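Local coordinates for protein ribulose-bisphosphate carboxylase (Alicyclobacillus acidocaldarius subsp. acidocaldarius, PDB 4NAS) that belongs to the RuBisCO large-chain family, joining an N-terminal alpha/beta domain to a TIM-barrel domain that holds a calcium ion in this structure, at residues E31-A34 with V35-I39; A92-L95 with V96-G100; L137-Y140 with N141-L144; A153-L157 with D158-E162; L358-G361 with G362-G366. One frame throughout, in Å; residues are numbered along the deposited sequence.

Contact 1: residues E31-A34 with V35-I39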
loop_
_atom_site.group_PDB
_atom_site.type_symbol
_atom_site.label_atom_id
_atom_site.label_comp_id
_atom_site.label_asym_id
_atom_site.label_seq_id
_atom_site.Cartn_x
_atom_site.Cartn_y
_atom_site.Cartn_z
ATOM N N GLU B 31 -24.258 8.365 8.003
ATOM C CA GLU B 31 -25.283 7.594 7.291
ATOM C C GLU B 31 -24.892 7.352 5.823
ATOM O O GLU B 31 -25.095 6.264 5.280
ATOM C CB GLU B 31 -26.646 8.303 7.379
ATOM C CG GLU B 31 -27.845 7.430 7.019
ATOM C CD GLU B 31 -28.179 6.389 8.087
ATOM O OE1 GLU B 31 -28.924 5.435 7.768
ATOM O OE2 GLU B 31 -27.711 6.524 9.242
ATOM N N GLY B 32 -24.319 8.370 5.192
ATOM C CA GLY B 32 -23.849 8.252 3.824
ATOM C C GLY B 32 -22.750 7.221 3.672
ATOM O O GLY B 32 -22.757 6.437 2.724
ATOM N N ILE B 33 -21.796 7.230 4.597
ATOM C CA ILE B 33 -20.755 6.202 4.638
ATOM C C ILE B 33 -21.352 4.797 4.771
ATOM O O ILE B 33 -21.022 3.905 3.984
ATOM C CB ILE B 33 -19.745 6.458 5.780
ATOM C CG1 ILE B 33 -18.992 7.770 5.543
ATOM C CG2 ILE B 33 -18.755 5.286 5.922
ATOM C CD1 ILE B 33 -18.234 8.251 6.766
ATOM N N ALA B 34 -22.240 4.611 5.751
ATOM C CA ALA B 34 -22.792 3.285 6.041
ATOM C C ALA B 34 -23.570 2.684 4.864
ATOM O O ALA B 34 -23.517 1.481 4.622
ATOM C CB ALA B 34 -23.663 3.333 7.285
ATOM N N VAL B 35 -24.288 3.536 4.140
ATOM C CA VAL B 35 -25.067 3.108 2.980
ATOM C C VAL B 35 -24.220 3.057 1.702
ATOM O O VAL B 35 -24.240 2.066 0.973
ATOM C CB VAL B 35 -26.305 4.015 2.796
ATOM C CG1 VAL B 35 -27.013 3.766 1.445
ATOM C CG2 VAL B 35 -27.265 3.826 3.971
ATOM N N GLY B 36 -23.459 4.117 1.449
ATOM C CA GLY B 36 -22.685 4.234 0.224
ATOM C C GLY B 36 -21.558 3.225 0.050
ATOM O O GLY B 36 -21.207 2.874 -1.072
ATOM N N LEU B 37 -20.960 2.790 1.151
ATOM C CA LEU B 37 -19.853 1.831 1.092
ATOM C C LEU B 37 -20.307 0.386 1.290
ATOM O O LEU B 37 -19.484 -0.506 1.471
ATOM C CB LEU B 37 -18.783 2.172 2.135
ATOM C CG LEU B 37 -18.156 3.549 1.958
ATOM C CD1 LEU B 37 -17.085 3.774 3.015
ATOM C CD2 LEU B 37 -17.593 3.708 0.546
ATOM N N THR B 38 -21.612 0.150 1.250
ATOM C CA THR B 38 -22.114 -1.206 1.344
ATOM C C THR B 38 -23.036 -1.553 0.169
ATOM O O THR B 38 -22.619 -2.256 -0.755
ATOM C CB THR B 38 -22.806 -1.463 2.691
ATOM O OG1 THR B 38 -23.869 -0.521 2.880
ATOM C CG2 THR B 38 -21.792 -1.318 3.827
ATOM N N ILE B 39 -24.278 -1.063 0.215
ATOM C CA ILE B 39 -25.231 -1.273 -0.868
ATOM C C ILE B 39 -25.167 -0.186 -1.931
ATOM O O ILE B 39 -25.821 -0.291 -2.980
ATOM C CB ILE B 39 -26.685 -1.372 -0.347
ATOM C CG1 ILE B 39 -27.075 -0.107 0.428
ATOM C CG2 ILE B 39 -26.842 -2.599 0.519
ATOM C CD1 ILE B 39 -28.611 0.140 0.483
#
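I33 and L37, one turn apart at the C-terminal end of helix 26-36, lie side by side and point the same way, with I33 CG2 3.7 Å from L37 CD1. This is the tight, buried part of the contact. CG1 of I33 (chi1 -64°) sits beside the backbone N, which points CG2 on toward L37. The backbone of the same pair is bonded as well, L37 N giving to I33 O at 3.0 Å, although L37 itself already leaves the helical conformation. G36 N makes a short hydrogen bond of 2.7 Å to G32 O, and glycine suits the spot because a CB on G36 would collide with that oxygen. T38 finishes the end of the helix with its side chain: OG1 gives a 2.7 Å hydrogen bond to A34 O, in the plane of that carbonyl, and is also bonded to G58 N. A threonine suits the place because its hydroxyl takes the role of a missing helical N-H.

The other side is looser. E31 and G32 face solvent, and E31 OE1 comes no nearer to V35 CG2 than 4.4 Å.

The apolar flank rests on the neighbouring sheet: I33 touches I80 and Y82 of strand 73-83, L37 and T38 also reach Y82, and A34 meets V60 of strand 59-68.

Contact 2: residues A92-L95 with V96-G100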
loop_
_atom_site.group_PDB
_atom_site.type_symbol
_atom_site.label_atom_id
_atom_site.label_comp_id
_atom_site.label_asym_id
_atom_site.label_seq_id
_atom_site.Cartn_x
_atom_site.Cartn_y
_atom_site.Cartn_z
ATOM N N ALA B 92 -7.634 -6.889 0.028
ATOM C CA ALA B 92 -8.178 -5.898 -0.912
ATOM C C ALA B 92 -9.632 -5.551 -0.598
ATOM O O ALA B 92 -10.012 -4.381 -0.583
ATOM C CB ALA B 92 -8.058 -6.375 -2.346
ATOM N N SER B 93 -10.456 -6.570 -0.389
ATOM C CA SER B 93 -11.882 -6.331 -0.178
ATOM C C SER B 93 -12.061 -5.572 1.128
ATOM O O SER B 93 -12.819 -4.616 1.204
ATOM C CB SER B 93 -12.649 -7.639 -0.101
ATOM O OG SER B 93 -12.269 -8.331 1.074
ATOM N N LEU B 94 -11.313 -5.990 2.142
ATOM C CA LEU B 94 -11.373 -5.373 3.444
ATOM C C LEU B 94 -10.976 -3.890 3.388
ATOM O O LEU B 94 -11.727 -3.012 3.827
ATOM C CB LEU B 94 -10.474 -6.143 4.417
ATOM C CG LEU B 94 -10.374 -5.487 5.794
ATOM C CD1 LEU B 94 -11.781 -5.420 6.447
ATOM C CD2 LEU B 94 -9.360 -6.203 6.703
ATOM N N LEU B 95 -9.793 -3.615 2.844
ATOM C CA LEU B 95 -9.268 -2.237 2.794
ATOM C C LEU B 95 -10.087 -1.284 1.905
ATOM O O LEU B 95 -10.352 -0.120 2.262
ATOM C CB LEU B 95 -7.773 -2.263 2.384
ATOM C CG LEU B 95 -6.933 -2.869 3.522
ATOM C CD1 LEU B 95 -5.408 -2.908 3.238
ATOM C CD2 LEU B 95 -7.179 -2.098 4.816
ATOM N N VAL B 96 -10.507 -1.774 0.744
ATOM C CA VAL B 96 -11.254 -0.921 -0.198
ATOM C C VAL B 96 -12.619 -0.560 0.382
ATOM O O VAL B 96 -13.156 0.533 0.148
ATOM C CB VAL B 96 -11.462 -1.611 -1.536
ATOM C CG1 VAL B 96 -12.568 -0.886 -2.368
ATOM C CG2 VAL B 96 -10.175 -1.664 -2.331
ATOM N N THR B 97 -13.168 -1.487 1.150
ATOM C CA THR B 97 -14.457 -1.257 1.808
ATOM C C THR B 97 -14.325 -0.280 2.986
ATOM O O THR B 97 -15.067 0.697 3.067
ATOM C CB THR B 97 -15.072 -2.583 2.264
ATOM O OG1 THR B 97 -15.230 -3.446 1.124
ATOM C CG2 THR B 97 -16.423 -2.360 2.983
ATOM N N VAL B 98 -13.374 -0.517 3.891
ATOM C CA VAL B 98 -13.338 0.286 5.124
ATOM C C VAL B 98 -12.578 1.612 5.034
ATOM O O VAL B 98 -12.801 2.507 5.855
ATOM C CB VAL B 98 -12.845 -0.527 6.348
ATOM C CG1 VAL B 98 -13.653 -1.818 6.516
ATOM C CG2 VAL B 98 -11.356 -0.827 6.240
ATOM N N PHE B 99 -11.673 1.731 4.061
ATOM C CA PHE B 99 -10.817 2.916 3.949
ATOM C C PHE B 99 -10.312 3.024 2.510
ATOM O O PHE B 99 -9.119 3.226 2.264
ATOM C CB PHE B 99 -9.655 2.859 4.953
ATOM C CG PHE B 99 -9.235 4.222 5.490
ATOM C CD1 PHE B 99 -10.171 5.097 6.014
ATOM C CD2 PHE B 99 -7.906 4.621 5.452
ATOM C CE1 PHE B 99 -9.789 6.335 6.505
ATOM C CE2 PHE B 99 -7.512 5.864 5.935
ATOM C CZ PHE B 99 -8.448 6.726 6.455
ATOM N N GLY B 100 -11.241 2.881 1.568
ATOM C CA GLY B 100 -10.911 2.897 0.146
ATOM C C GLY B 100 -11.082 4.313 -0.363
ATOM O O GLY B 100 -10.154 5.144 -0.307
#
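L94 with V98 and S93 with T97 make i to i+4 contacts within helix 91-99 of the N-terminal domain, on a stretch buried between the domain's own sheet and the second subunit. The polar pair is the closer one. S93 O accepts two bonds from T97, from N at 3.1 Å and from OG1 at 2.7 Å, and the two donors come from opposite faces of the carbonyl plane. With chi1 at -58°, OG1 of T97 is folded beside its own backbone N, which aims it back along the helix. This is the familiar way in which a threonine or serine inside an alpha-helix satisfies its hydroxyl without outside help, and it suits T97 to a buried site. The hydroxyl of S93 turns instead to T90 O.

On the apolar side L94 and V98 cross obliquely, and L94 CD1 lies a relaxed 4.1 Å from V98 CG1. The branched V98 packs harder on the backbone, with CG2 3.3 Å from L94 O. Its side chain also touches Y82, L110 and L113, while F99 touches I108 and L110. V96 meets N242 of the second subunit, and both S93 and T97 meet F182 of that subunit.

Contact 3: residues L137-Y140 with N141-L144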
loop_
_atom_site.group_PDB
_atom_site.type_symbol
_atom_site.label_atom_id
_atom_site.label_comp_id
_atom_site.label_asym_id
_atom_site.label_seq_id
_atom_site.Cartn_x
_atom_site.Cartn_y
_atom_site.Cartn_z
ATOM N N LEU B 137 14.374 -23.370 15.051
ATOM C CA LEU B 137 15.712 -22.891 15.400
ATOM C C LEU B 137 16.297 -23.611 16.617
ATOM O O LEU B 137 17.489 -23.518 16.886
ATOM C CB LEU B 137 15.689 -21.380 15.663
ATOM C CG LEU B 137 15.178 -20.521 14.515
ATOM C CD1 LEU B 137 15.222 -19.030 14.862
ATOM C CD2 LEU B 137 15.956 -20.827 13.245
ATOM N N GLY B 138 15.452 -24.315 17.356
ATOM C CA GLY B 138 15.863 -24.959 18.586
ATOM C C GLY B 138 16.270 -23.971 19.662
ATOM O O GLY B 138 17.255 -24.184 20.369
ATOM N N ALA B 139 15.509 -22.890 19.797
ATOM C CA ALA B 139 15.826 -21.874 20.793
ATOM C C ALA B 139 14.658 -21.677 21.765
ATOM O O ALA B 139 13.594 -21.159 21.397
ATOM C CB ALA B 139 16.199 -20.570 20.112
ATOM N N TYR B 140 14.851 -22.096 23.011
ATOM C CA TYR B 140 13.747 -22.080 23.963
ATOM C C TYR B 140 14.069 -21.279 25.229
ATOM O O TYR B 140 15.242 -21.091 25.575
ATOM C CB TYR B 140 13.365 -23.515 24.344
ATOM C CG TYR B 140 13.083 -24.469 23.192
ATOM C CD1 TYR B 140 14.114 -25.146 22.543
ATOM C CD2 TYR B 140 11.780 -24.736 22.796
ATOM C CE1 TYR B 140 13.855 -26.031 21.508
ATOM C CE2 TYR B 140 11.510 -25.616 21.761
ATOM C CZ TYR B 140 12.545 -26.267 21.130
ATOM O OH TYR B 140 12.254 -27.149 20.114
ATOM N N ASN B 141 13.024 -20.810 25.914
ATOM C CA ASN B 141 13.168 -20.214 27.249
ATOM C C ASN B 141 14.113 -19.030 27.330
ATOM O O ASN B 141 14.744 -18.788 28.364
ATOM C CB ASN B 141 13.597 -21.275 28.264
ATOM C CG ASN B 141 12.591 -22.381 28.392
ATOM O OD1 ASN B 141 11.402 -22.125 28.590
ATOM N ND2 ASN B 141 13.046 -23.622 28.251
ATOM N N ARG B 142 14.221 -18.297 26.232
ATOM C CA ARG B 142 15.032 -17.087 26.202
ATOM C C ARG B 142 14.623 -16.264 24.986
ATOM O O ARG B 142 14.112 -16.804 24.005
ATOM C CB ARG B 142 16.521 -17.436 26.122
ATOM C CG ARG B 142 16.916 -18.187 24.848
ATOM C CD ARG B 142 18.431 -18.288 24.737
ATOM N NE ARG B 142 18.882 -19.105 23.614
ATOM C CZ ARG B 142 19.037 -18.649 22.374
ATOM N NH1 ARG B 142 18.741 -17.383 22.097
ATOM N NH2 ARG B 142 19.471 -19.459 21.412
ATOM N N PRO B 143 14.788 -14.941 25.063
ATOM C CA PRO B 143 14.695 -14.156 23.829
ATOM C C PRO B 143 15.672 -14.674 22.776
ATOM O O PRO B 143 16.749 -15.198 23.100
ATOM C CB PRO B 143 15.108 -12.750 24.275
ATOM C CG PRO B 143 14.648 -12.688 25.705
ATOM C CD PRO B 143 14.770 -14.098 26.267
ATOM N N LEU B 144 15.279 -14.534 21.518
ATOM C CA LEU B 144 16.136 -14.884 20.404
ATOM C C LEU B 144 17.023 -13.694 20.085
ATOM O O LEU B 144 16.697 -12.565 20.451
ATOM C CB LEU B 144 15.270 -15.221 19.197
ATOM C CG LEU B 144 14.772 -16.664 19.088
ATOM C CD1 LEU B 144 13.731 -17.023 20.136
ATOM C CD2 LEU B 144 14.231 -16.881 17.683
#
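L137 and L144 face each other across the loop that carries the chain from helix 129-137 into strand 144-146 of the TIM-barrel domain. The chain doubles back here, its two halves running 138° apart, and no hydrogen bond crosses between them; the contact is made by side chains. L137 CD1 lies 3.7 Å from L144 CD2, the two leucines meeting at a slant, and A139 CB adds a looser apolar touch 4.3 Å from L144 CG. Alanine suits this inner position because its one methyl also lies over a face of the R142 guanidinium, with A139 CB 3.7 Å from R142 NH2.

R142 reaches that place on an extended chain from CG to NE, with CG between the backbone N and the carbonyl carbon (chi1 63°). Its flat group is then fixed from two sides: NH1 gives to P143 O at 3.1 Å, somewhat out of the guanidinium plane, and NH2 forms a salt bridge with D173. The long side chain of an arginine can thus carry its charge back to A139 and D173. G138, with positive phi, ends the helix, and N141, also with positive phi (57°), sits at the bend between the two halves; glycine and asparagine tolerate this conformation well.

Around the loop, R134 of helix 129-137 bonds through NH1 to the carbonyls of A139 and R142. R142 lies against F379 and E386 of helix 371-386, and L144, opening strand 144-146, bonds through its backbone to L356 and L358 at the neighbouring parallel strand 357-359.

Contact 4: residues A153-L157 with D158-E162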
loop_
_atom_site.group_PDB
_atom_site.type_symbol
_atom_site.label_atom_id
_atom_site.label_comp_id
_atom_site.label_asym_id
_atom_site.label_seq_id
_atom_site.Cartn_x
_atom_site.Cartn_y
_atom_site.Cartn_z
ATOM N N ALA B 153 24.818 -4.411 -0.785
ATOM C CA ALA B 153 25.016 -3.938 -2.154
ATOM C C ALA B 153 26.483 -3.637 -2.476
ATOM O O ALA B 153 27.149 -2.892 -1.753
ATOM C CB ALA B 153 24.151 -2.688 -2.408
ATOM N N GLY B 154 26.972 -4.210 -3.571
ATOM C CA GLY B 154 28.330 -3.963 -4.030
ATOM C C GLY B 154 29.344 -5.023 -3.618
ATOM O O GLY B 154 30.395 -5.160 -4.232
ATOM N N LEU B 155 29.025 -5.780 -2.580
ATOM C CA LEU B 155 29.937 -6.793 -2.059
ATOM C C LEU B 155 29.847 -8.127 -2.821
ATOM O O LEU B 155 28.774 -8.539 -3.265
ATOM C CB LEU B 155 29.669 -7.009 -0.562
ATOM C CG LEU B 155 29.881 -5.780 0.325
ATOM C CD1 LEU B 155 29.605 -6.093 1.797
ATOM C CD2 LEU B 155 31.307 -5.270 0.136
ATOM N N THR B 156 30.985 -8.797 -2.963
ATOM C CA THR B 156 31.041 -10.133 -3.543
ATOM C C THR B 156 30.453 -11.171 -2.594
ATOM O O THR B 156 30.361 -10.953 -1.388
ATOM C CB THR B 156 32.507 -10.563 -3.823
ATOM O OG1 THR B 156 33.182 -10.807 -2.583
ATOM C CG2 THR B 156 33.251 -9.491 -4.595
ATOM N N LEU B 157 30.088 -12.319 -3.147
ATOM C CA LEU B 157 29.621 -13.446 -2.353
ATOM C C LEU B 157 30.625 -13.843 -1.259
ATOM O O LEU B 157 30.237 -14.142 -0.123
ATOM C CB LEU B 157 29.325 -14.627 -3.271
ATOM C CG LEU B 157 28.743 -15.884 -2.636
ATOM C CD1 LEU B 157 27.603 -15.533 -1.700
ATOM C CD2 LEU B 157 28.267 -16.823 -3.729
ATOM N N ASP B 158 31.910 -13.827 -1.605
ATOM C CA ASP B 158 32.969 -14.118 -0.641
ATOM C C ASP B 158 33.016 -13.107 0.502
ATOM O O ASP B 158 33.145 -13.484 1.674
ATOM C CB ASP B 158 34.334 -14.172 -1.327
ATOM C CG ASP B 158 34.662 -15.550 -1.873
ATOM O OD1 ASP B 158 33.779 -16.195 -2.480
ATOM O OD2 ASP B 158 35.818 -15.986 -1.691
ATOM N N GLU B 159 32.928 -11.826 0.163
ATOM C CA GLU B 159 32.915 -10.781 1.176
ATOM C C GLU B 159 31.671 -10.902 2.047
ATOM O O GLU B 159 31.732 -10.744 3.267
ATOM C CB GLU B 159 32.965 -9.401 0.521
ATOM C CG GLU B 159 34.276 -9.135 -0.151
ATOM C CD GLU B 159 34.270 -7.917 -1.041
ATOM O OE1 GLU B 159 35.366 -7.515 -1.501
ATOM O OE2 GLU B 159 33.188 -7.364 -1.295
ATOM N N LEU B 160 30.544 -11.188 1.404
ATOM C CA LEU B 160 29.288 -11.373 2.111
ATOM C C LEU B 160 29.402 -12.523 3.115
ATOM O O LEU B 160 28.980 -12.409 4.270
ATOM C CB LEU B 160 28.171 -11.638 1.104
ATOM C CG LEU B 160 27.687 -10.405 0.333
ATOM C CD1 LEU B 160 26.701 -10.820 -0.759
ATOM C CD2 LEU B 160 27.057 -9.410 1.310
ATOM N N VAL B 161 30.006 -13.619 2.672
ATOM C CA VAL B 161 30.112 -14.826 3.484
ATOM C C VAL B 161 30.886 -14.558 4.765
ATOM O O VAL B 161 30.482 -14.991 5.858
ATOM C CB VAL B 161 30.743 -15.983 2.679
ATOM C CG1 VAL B 161 31.434 -17.000 3.601
ATOM C CG2 VAL B 161 29.686 -16.648 1.798
ATOM N N GLU B 162 31.984 -13.820 4.623
ATOM C CA GLU B 162 32.820 -13.462 5.760
ATOM C C GLU B 162 32.045 -12.610 6.749
ATOM O O GLU B 162 32.180 -12.777 7.969
ATOM C CB GLU B 162 34.069 -12.715 5.298
ATOM C CG GLU B 162 34.845 -12.080 6.428
#
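At T156 the backbone is extended (psi 161°), and from L157 onward it is helical, so that T156 holds the N-cap of helix 157-168 and E159, three residues on, comes round to face it. Each side chain accepts from the backbone N-H of the other residue, a capping box. T156 OG1, placed between its own backbone N and carbonyl carbon (chi1 71°), accepts from E159 N at 2.9 Å with a nearly straight N-H (165°). In return T156 N gives to E159 OE2 at 3.1 Å, meeting the carboxylate from well above its plane. Threonine and glutamate suit these positions because N-H groups at a helix start have no preceding turn to supply carbonyls, and the hydroxyl and carboxylate supply acceptors instead. The same OE2 is shared with a salt bridge to R49 of the second subunit, and the positive start of the helix would probably also favour its charge.

L155, just before the cap, runs across E159 at about a right angle, with L155 CD2 3.2 Å from E159 OE2. It also forms a hydrophobic staple with L160 on the far side of the cap, L155 CB standing 4.0 Å from L160 CD2. Between them L160 N is bonded to T156 O at 2.8 Å, closing the first helical turn. A thinner apolar touch joins the next turn's flank, L157 CD1 to V161 CG2 at 4.2 Å.

The first turn is laid against helix 189-207: L160 reaches Y196, V161 reaches A195, Y196 and K199, and L160 also meets F149 in the loop that follows strand 144-146.

Contact 5: residues L358-G361 with G362-G366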
loop_
_atom_site.group_PDB
_atom_site.type_symbol
_atom_site.label_atom_id
_atom_site.label_comp_id
_atom_site.label_asym_id
_atom_site.label_seq_id
_atom_site.Cartn_x
_atom_site.Cartn_y
_atom_site.Cartn_z
ATOM N N LEU B 358 15.569 -10.146 20.042
ATOM C CA LEU B 358 16.463 -9.013 20.219
ATOM C C LEU B 358 16.978 -8.632 18.834
ATOM O O LEU B 358 17.819 -9.310 18.247
ATOM C CB LEU B 358 17.601 -9.311 21.223
ATOM C CG LEU B 358 17.129 -9.574 22.659
ATOM C CD1 LEU B 358 18.196 -10.297 23.482
ATOM C CD2 LEU B 358 16.682 -8.286 23.352
ATOM N N ASN B 359 16.399 -7.558 18.307
ATOM C CA ASN B 359 16.619 -7.113 16.944
ATOM C C ASN B 359 17.779 -6.127 16.948
ATOM O O ASN B 359 17.580 -4.917 17.012
ATOM C CB ASN B 359 15.324 -6.447 16.446
ATOM C CG ASN B 359 15.347 -6.114 14.973
ATOM O OD1 ASN B 359 16.371 -6.233 14.318
ATOM N ND2 ASN B 359 14.205 -5.664 14.447
ATOM N N ALA B 360 18.999 -6.650 16.916
ATOM C CA ALA B 360 20.168 -5.794 17.022
ATOM C C ALA B 360 20.764 -5.427 15.658
ATOM O O ALA B 360 20.821 -6.250 14.751
ATOM C CB ALA B 360 21.209 -6.459 17.890
ATOM N N GLY B 361 21.216 -4.188 15.525
ATOM C CA GLY B 361 21.920 -3.762 14.328
ATOM C C GLY B 361 23.232 -3.101 14.699
ATOM O O GLY B 361 24.287 -3.746 14.706
ATOM N N GLY B 362 23.164 -1.808 15.012
ATOM C CA GLY B 362 24.308 -1.097 15.555
ATOM C C GLY B 362 24.751 -1.721 16.863
ATOM O O GLY B 362 25.913 -1.606 17.248
ATOM N N GLY B 363 23.826 -2.390 17.547
ATOM C CA GLY B 363 24.154 -3.100 18.772
ATOM C C GLY B 363 25.184 -4.195 18.562
ATOM O O GLY B 363 26.006 -4.487 19.440
ATOM N N ILE B 364 25.146 -4.814 17.390
ATOM C CA ILE B 364 26.136 -5.833 17.042
ATOM C C ILE B 364 27.357 -5.194 16.396
ATOM O O ILE B 364 28.493 -5.378 16.842
ATOM C CB ILE B 364 25.558 -6.858 16.060
ATOM C CG1 ILE B 364 24.383 -7.571 16.701
ATOM C CG2 ILE B 364 26.614 -7.874 15.665
ATOM C CD1 ILE B 364 24.791 -8.471 17.806
ATOM N N HIS B 365 27.125 -4.415 15.352
ATOM C CA HIS B 365 28.252 -3.865 14.599
ATOM C C HIS B 365 28.947 -2.675 15.250
ATOM O O HIS B 365 30.113 -2.405 14.952
ATOM C CB HIS B 365 27.842 -3.561 13.164
ATOM C CG HIS B 365 27.372 -4.774 12.425
ATOM N ND1 HIS B 365 28.244 -5.705 11.894
ATOM C CD2 HIS B 365 26.124 -5.228 12.157
ATOM C CE1 HIS B 365 27.550 -6.670 11.314
ATOM N NE2 HIS B 365 26.263 -6.404 11.461
ATOM N N GLY B 366 28.250 -1.980 16.144
ATOM C CA GLY B 366 28.846 -0.846 16.835
ATOM C C GLY B 366 29.693 -1.258 18.030
ATOM O O GLY B 366 30.300 -0.409 18.671
#
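I364 turns its CG1 branch beside the backbone N (chi1 -61°), and this brings it back over A360: I364 CG1 lies 3.6 Å from A360 CB, with I364 CD1 a little farther at 4.1 Å. H365 has a like first torsion, CG anti to the carbonyl carbon, and its ring comes round to G361, CD2 resting 3.5 Å from G361 O.

That carbonyl ties the contact together. G361 stands at the N-cap of helix 362-365, and its O accepts two backbone bonds, each 3.0 Å long but of different quality. H365 N makes the straight i to i+4 bond, in the carbonyl plane (N-H angle 175°), whereas I364 N sits above the plane and is bent. G361 takes an unusual conformation, with phi -128° and a strongly negative psi, which glycine accepts readily. G363 has helical angles, but a side chain on it would point toward the A360 methyl, so its lack of one suits the spot. G366 N closes the short helix on G362 O at 2.6 Å. A small A360 suits the neighbouring place, touching both I364 and F378. I364 too reaches F378, while the imidazole NE2 has weak bonds to I148 O and Q167 OE1.

A short helix begun by glycines after the last strand of the barrel is a recurrent feature of TIM barrels, where the backbone N-H groups at such a helix start often receive an anion. The formic acid bound about 5 Å from G362, probably from the crystallisation liquor, is consistent with such a pocket here.

Overall arrangement
Contacts 1 and 2 belong to the N-terminal domain and contacts 3, 4 and 5 to the TIM-barrel domain. Contact 2 is wholly buried, contact 4 lies at the surface, and the other three are mixed. Contacts 1 and 2 touch, L37 CD1 lying 3.7 Å from T97 O, and in both a threonine hydroxyl serves a helical carbonyl. Contacts 3 and 5 meet at two adjacent parallel strands, where L144 O and L358 N, 2.7 Å apart, are probably hydrogen-bonded. Contacts 4 and 5 both begin helices, the one by side-chain capping, the other by glycine backbone alone. Contacts 1, 2 and 4 also face the second subunit.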